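Local coordinates for protein nitrite reductase (Hyphomicrobium denitrificans, PDB 2DV6) that probably reduces nitrite to nitric oxide with electrons from a cytochrome c, as a copper-containing, multi-subunit enzyme of denitrification, at residues A[372-377]-A[386-391]; A[348-353]-A[398-403]. All coordinates share one frame; numbering follows the deposited sequence.

Interaction 1 (A[372-377]-A[386-391])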
loop_
_atom_site.group_PDB
_atom_site.type_symbol
_atom_site.label_atom_id
_atom_site.label_comp_id
_atom_site.label_asym_id
_atom_site.label_seq_id
_atom_site.Cartn_x
_atom_site.Cartn_y
_atom_site.Cartn_z
ATOM N N ASP A 372 13.088 13.145 -51.971
ATOM C CA ASP A 372 14.018 13.539 -53.010
ATOM C C ASP A 372 14.919 14.622 -52.429
ATOM O O ASP A 372 16.122 14.542 -52.590
ATOM C CB ASP A 372 13.275 14.057 -54.245
ATOM C CG ASP A 372 12.503 12.935 -55.013
ATOM O OD1 ASP A 372 12.883 11.735 -54.922
ATOM O OD2 ASP A 372 11.501 13.272 -55.708
ATOM N N HIS A 373 14.327 15.598 -51.728
ATOM C CA HIS A 373 15.083 16.690 -51.091
ATOM C C HIS A 373 14.638 16.905 -49.662
ATOM O O HIS A 373 13.432 16.959 -49.366
ATOM C CB HIS A 373 14.968 18.025 -51.867
ATOM C CG HIS A 373 15.422 17.915 -53.290
ATOM N ND1 HIS A 373 16.759 17.910 -53.651
ATOM C CD2 HIS A 373 14.725 17.712 -54.436
ATOM C CE1 HIS A 373 16.856 17.770 -54.964
ATOM N NE2 HIS A 373 15.639 17.622 -55.461
ATOM N N VAL A 374 15.633 17.048 -48.783
ATOM C CA VAL A 374 15.398 17.369 -47.385
ATOM C C VAL A 374 16.165 18.635 -47.067
ATOM O O VAL A 374 17.406 18.703 -47.265
ATOM C CB VAL A 374 15.875 16.210 -46.454
ATOM C CG1 VAL A 374 15.884 16.677 -45.002
ATOM C CG2 VAL A 374 14.990 15.000 -46.648
ATOM N N TYR A 375 15.442 19.644 -46.588
ATOM C CA TYR A 375 16.064 20.931 -46.202
ATOM C C TYR A 375 16.623 20.846 -44.779
ATOM O O TYR A 375 15.908 21.159 -43.816
ATOM C CB TYR A 375 15.080 22.114 -46.410
ATOM C CG TYR A 375 14.874 22.402 -47.901
ATOM C CD1 TYR A 375 14.016 21.606 -48.676
ATOM C CD2 TYR A 375 15.579 23.403 -48.544
ATOM C CE1 TYR A 375 13.842 21.826 -50.036
ATOM C CE2 TYR A 375 15.430 23.633 -49.937
ATOM C CZ TYR A 375 14.540 22.850 -50.675
ATOM O OH TYR A 375 14.357 23.058 -52.046
ATOM N N SER A 376 17.879 20.382 -44.636
ATOM C CA SER A 376 18.427 20.083 -43.289
ATOM C C SER A 376 18.230 21.236 -42.308
ATOM O O SER A 376 18.598 22.352 -42.625
ATOM C CB SER A 376 19.935 19.783 -43.295
ATOM O OG SER A 376 20.436 19.478 -44.571
ATOM N N LEU A 377 17.682 20.947 -41.127
ATOM C CA LEU A 377 17.537 21.911 -40.017
ATOM C C LEU A 377 16.690 23.128 -40.376
ATOM O O LEU A 377 16.702 24.149 -39.668
ATOM C CB LEU A 377 18.904 22.327 -39.422
ATOM C CG LEU A 377 19.685 21.185 -38.751
ATOM C CD1 LEU A 377 20.964 21.693 -38.073
ATOM C CD2 LEU A 377 18.794 20.416 -37.744
ATOM N N ILE A 386 19.858 14.899 -50.538
ATOM C CA ILE A 386 19.170 14.128 -51.597
ATOM C C ILE A 386 18.924 12.667 -51.225
ATOM O O ILE A 386 19.827 11.978 -50.818
ATOM C CB ILE A 386 19.954 14.213 -52.956
ATOM C CG1 ILE A 386 20.136 15.677 -53.381
ATOM C CG2 ILE A 386 19.259 13.395 -54.083
ATOM C CD1 ILE A 386 21.466 15.946 -54.084
ATOM N N GLY A 387 17.700 12.196 -51.441
ATOM C CA GLY A 387 17.379 10.786 -51.353
ATOM C C GLY A 387 17.482 10.273 -49.932
ATOM O O GLY A 387 18.384 9.512 -49.607
ATOM N N VAL A 388 16.540 10.697 -49.100
ATOM C CA VAL A 388 16.591 10.458 -47.652
ATOM C C VAL A 388 15.299 9.785 -47.176
ATOM O O VAL A 388 14.198 10.212 -47.568
ATOM C CB VAL A 388 16.807 11.802 -46.892
ATOM C CG1 VAL A 388 16.630 11.617 -45.341
ATOM C CG2 VAL A 388 18.159 12.400 -47.224
ATOM N N GLN A 389 15.409 8.730 -46.363
ATOM C CA GLN A 389 14.204 7.995 -45.907
ATOM C C GLN A 389 13.491 8.711 -44.756
ATOM O O GLN A 389 12.261 8.751 -44.709
ATOM C CB GLN A 389 14.533 6.555 -45.469
ATOM C CG GLN A 389 15.421 6.454 -44.227
ATOM C CD GLN A 389 16.241 5.194 -44.207
ATOM O OE1 GLN A 389 15.687 4.100 -44.126
ATOM N NE2 GLN A 389 17.585 5.339 -44.273
ATOM N N THR A 390 14.274 9.229 -43.808
ATOM C CA THR A 390 13.719 9.751 -42.562
ATOM C C THR A 390 14.550 10.892 -42.006
ATOM O O THR A 390 15.767 10.886 -42.122
ATOM C CB THR A 390 13.192 8.661 -41.517
ATOM O OG1 THR A 390 13.665 8.900 -40.166
ATOM C CG2 THR A 390 13.417 7.301 -41.921
ATOM N N VAL A 391 13.860 11.915 -41.510
ATOM C CA VAL A 391 14.531 13.149 -41.056
ATOM C C VAL A 391 14.236 13.414 -39.572
ATOM O O VAL A 391 13.058 13.332 -39.191
ATOM C CB VAL A 391 14.174 14.374 -41.991
ATOM C CG1 VAL A 391 12.706 14.560 -42.111
ATOM C CG2 VAL A 391 14.878 15.688 -41.527
#
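V374 meets two valines of 386-391 at once, one with each methyl. Its CG2 presses against V388, 3.7 Å from CB, where the two side chains cross at about a right angle; its CG1 lies 3.8 Å from V391 CG2, these two side chains sliding past each other in opposite directions. With CG1 anti to the backbone N (chi1 169°), the branches of V374 part toward these two neighbours. An alanine here would remove both methyls and would probably open a gap facing V388 and V391 and cost each its apolar contact with 372-377. At the D372 end of the segment, G387 N donates to D372 O (3.1 Å), from 50° out of the carbonyl plane, and I386 CA brings a C-H to the same oxygen at 3.2 Å. H373 and I386, a non-hydrogen-bonded antiparallel pair, lay their side chains alongside each other, CG1 of I386 being 4.1 Å from H373 ND1. Farther out, a classic bulge sets D372 and H373 both opposite D402, and a G1 bulge sets G387, with positive phi, and V388 opposite F371. V391, on an edge strand of the second sheet, bonds through its backbone to F364, and the carboxylate of D372 is held by K404 N. With one hydrogen bond at D372 O, and H373 ND1 packed against I386 without a polar partner in the model, apolar packing mainly holds the segments together.

Interaction 2 (A[348-353]-A[398-403])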
loop_
_atom_site.group_PDB
_atom_site.type_symbol
_atom_site.label_atom_id
_atom_site.label_comp_id
_atom_site.label_asym_id
_atom_site.label_seq_id
_atom_site.Cartn_x
_atom_site.Cartn_y
_atom_site.Cartn_z
ATOM N N THR A 348 4.925 16.280 -58.006
ATOM C CA THR A 348 5.950 16.591 -57.051
ATOM C C THR A 348 5.242 17.334 -55.922
ATOM O O THR A 348 4.511 18.314 -56.160
ATOM C CB THR A 348 7.092 17.420 -57.673
ATOM O OG1 THR A 348 7.794 16.591 -58.604
ATOM C CG2 THR A 348 8.101 17.848 -56.610
ATOM N N VAL A 349 5.479 16.848 -54.709
ATOM C CA VAL A 349 4.792 17.273 -53.510
ATOM C C VAL A 349 5.800 17.818 -52.475
ATOM O O VAL A 349 6.947 17.384 -52.402
ATOM C CB VAL A 349 3.969 16.083 -52.991
ATOM C CG1 VAL A 349 3.950 15.988 -51.530
ATOM C CG2 VAL A 349 2.558 16.099 -53.607
ATOM N N ARG A 350 5.368 18.794 -51.695
ATOM C CA ARG A 350 6.226 19.387 -50.673
ATOM C C ARG A 350 5.447 19.345 -49.362
ATOM O O ARG A 350 4.286 19.703 -49.338
ATOM C CB ARG A 350 6.564 20.828 -51.049
ATOM C CG ARG A 350 7.041 21.719 -49.880
ATOM C CD ARG A 350 8.202 22.496 -50.371
ATOM N NE ARG A 350 7.730 23.544 -51.209
ATOM C CZ ARG A 350 8.322 23.982 -52.307
ATOM N NH1 ARG A 350 7.728 24.979 -52.916
ATOM N NH2 ARG A 350 9.475 23.464 -52.764
ATOM N N ILE A 351 6.077 18.878 -48.293
ATOM C CA ILE A 351 5.467 18.960 -46.948
ATOM C C ILE A 351 6.341 19.914 -46.123
ATOM O O ILE A 351 7.565 19.726 -46.024
ATOM C CB ILE A 351 5.344 17.580 -46.267
ATOM C CG1 ILE A 351 4.506 16.611 -47.120
ATOM C CG2 ILE A 351 4.749 17.697 -44.808
ATOM C CD1 ILE A 351 4.506 15.150 -46.606
ATOM N N PHE A 352 5.725 20.951 -45.578
ATOM C CA PHE A 352 6.381 21.798 -44.567
ATOM C C PHE A 352 6.058 21.116 -43.247
ATOM O O PHE A 352 4.879 21.039 -42.865
ATOM C CB PHE A 352 5.808 23.219 -44.558
ATOM C CG PHE A 352 6.050 23.995 -45.841
ATOM C CD1 PHE A 352 5.043 24.091 -46.816
ATOM C CD2 PHE A 352 7.272 24.656 -46.060
ATOM C CE1 PHE A 352 5.246 24.851 -47.998
ATOM C CE2 PHE A 352 7.482 25.420 -47.237
ATOM C CZ PHE A 352 6.493 25.492 -48.204
ATOM N N PHE A 353 7.087 20.556 -42.609
ATOM C CA PHE A 353 6.879 19.755 -41.400
ATOM C C PHE A 353 7.545 20.420 -40.176
ATOM O O PHE A 353 8.730 20.686 -40.216
ATOM C CB PHE A 353 7.399 18.324 -41.576
ATOM C CG PHE A 353 7.253 17.502 -40.319
ATOM C CD1 PHE A 353 5.990 17.100 -39.880
ATOM C CD2 PHE A 353 8.353 17.220 -39.525
ATOM C CE1 PHE A 353 5.850 16.381 -38.698
ATOM C CE2 PHE A 353 8.210 16.494 -38.337
ATOM C CZ PHE A 353 6.982 16.085 -37.927
ATOM N N ALA A 398 11.836 22.945 -37.794
ATOM C CA ALA A 398 10.987 22.599 -38.942
ATOM C C ALA A 398 11.885 22.175 -40.101
ATOM O O ALA A 398 13.080 22.482 -40.093
ATOM C CB ALA A 398 10.123 23.762 -39.325
ATOM N N THR A 399 11.329 21.429 -41.055
ATOM C CA THR A 399 12.007 21.179 -42.346
ATOM C C THR A 399 11.024 21.253 -43.493
ATOM O O THR A 399 9.833 21.354 -43.315
ATOM C CB THR A 399 12.699 19.820 -42.222
ATOM O OG1 THR A 399 13.687 19.407 -43.209
ATOM C CG2 THR A 399 11.763 18.689 -41.803
ATOM N N ILE A 400 11.579 21.063 -44.673
ATOM C CA ILE A 400 10.856 20.976 -45.909
ATOM C C ILE A 400 11.311 19.671 -46.548
ATOM O O ILE A 400 12.522 19.379 -46.607
ATOM C CB ILE A 400 11.215 22.175 -46.815
ATOM C CG1 ILE A 400 10.678 23.470 -46.201
ATOM C CG2 ILE A 400 10.622 21.978 -48.241
ATOM C CD1 ILE A 400 11.220 24.763 -46.852
ATOM N N VAL A 401 10.350 18.851 -46.950
ATOM C CA VAL A 401 10.671 17.658 -47.749
ATOM C C VAL A 401 9.889 17.754 -49.055
ATOM O O VAL A 401 8.729 18.209 -49.045
ATOM C CB VAL A 401 10.419 16.331 -46.975
ATOM C CG1 VAL A 401 11.309 16.270 -45.686
ATOM C CG2 VAL A 401 8.949 16.150 -46.633
ATOM N N ASP A 402 10.536 17.405 -50.167
ATOM C CA ASP A 402 9.907 17.381 -51.509
ATOM C C ASP A 402 10.115 15.970 -52.029
ATOM O O ASP A 402 11.187 15.401 -51.835
ATOM C CB ASP A 402 10.611 18.307 -52.532
ATOM C CG ASP A 402 10.497 19.799 -52.199
ATOM O OD1 ASP A 402 11.253 20.607 -52.811
ATOM O OD2 ASP A 402 9.683 20.179 -51.316
ATOM N N PHE A 403 9.117 15.433 -52.733
ATOM C CA PHE A 403 9.274 14.181 -53.438
ATOM C C PHE A 403 8.243 14.054 -54.553
ATOM O O PHE A 403 7.104 14.514 -54.442
ATOM C CB PHE A 403 9.156 12.991 -52.492
ATOM C CG PHE A 403 7.964 13.044 -51.598
ATOM C CD1 PHE A 403 6.867 12.231 -51.843
ATOM C CD2 PHE A 403 7.948 13.891 -50.470
ATOM C CE1 PHE A 403 5.771 12.247 -51.011
ATOM C CE2 PHE A 403 6.866 13.921 -49.624
ATOM C CZ PHE A 403 5.767 13.088 -49.890
#
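Six backbone hydrogen bonds tie 348-353 to 398-403 in regular antiparallel register, two for each of the hydrogen-bonded pairs V349-F403, I351-V401 and F353-T399. The bond from I351 N to V401 O measures 2.8 Å, with the donor nearly along the C=O axis. Between these pairs, CA-H groups approach the same carbonyls, as R350 CA does V401 O at 3.2 Å. The strand segments run 165° apart in direction.

Charged groups meet on the face that carries R350, F352, I400 and D402. R350 and D402 lie side by side, and NH2 of R350 reaches OD1 of D402 at 3.4 Å in a salt bridge whose hydrogen bond is weak, the guanidinium and carboxylate planes being turned 47° apart. With CG anti to the backbone N (chi1 160°) the arginine rises from the sheet, and bends at chi2 and chi3 lean its tip toward D402. Its stronger partner is E291, through NH1, and NH2 also donates to P286 O, so the guanidinium is held from several directions.

Apolar contacts are made on both faces. Next to the salt bridge, F352 CD2 lies 3.6 Å from I400 CG1, and R350 CG sits over one face of the F352 ring near its rim. On the other face, V349 CG1 makes a CH-pi contact over the F403 ring, 4.2 Å from its centroid, while I351 CD1 comes to the edge of that ring. T399 CG2 lies at the edge of the F353 ring, which stacks on F364 of strand 362-367.

Flanked by strands 290-299 and 371-374, this pair forms the centre of one sheet of a cupredoxin-type beta sandwich, whose other sheet F353 touches through F364.

Both contacts reach the same sheet, in which strand 371-374 borders strand 397-404: interaction 2 joins its central strands, and interaction 1 its outermost hairpin, touching the other sheet through V391 as well. The bonds Y375 N to I400 O and T399 OG1 to Y375 O connect them directly. Interaction 1 is nested inside the loop closed by interaction 2. The central contact is buried, with regular backbone pairing and a salt bridge; the hairpin contact is partly buried, broken by bulges, with one backbone hydrogen bond between its segments and valine packing. Interaction 1 also lies at a subunit interface, I386 bonding to S379 and S382 of the second subunit; in interaction 2 A398 packs on Q389 of the third.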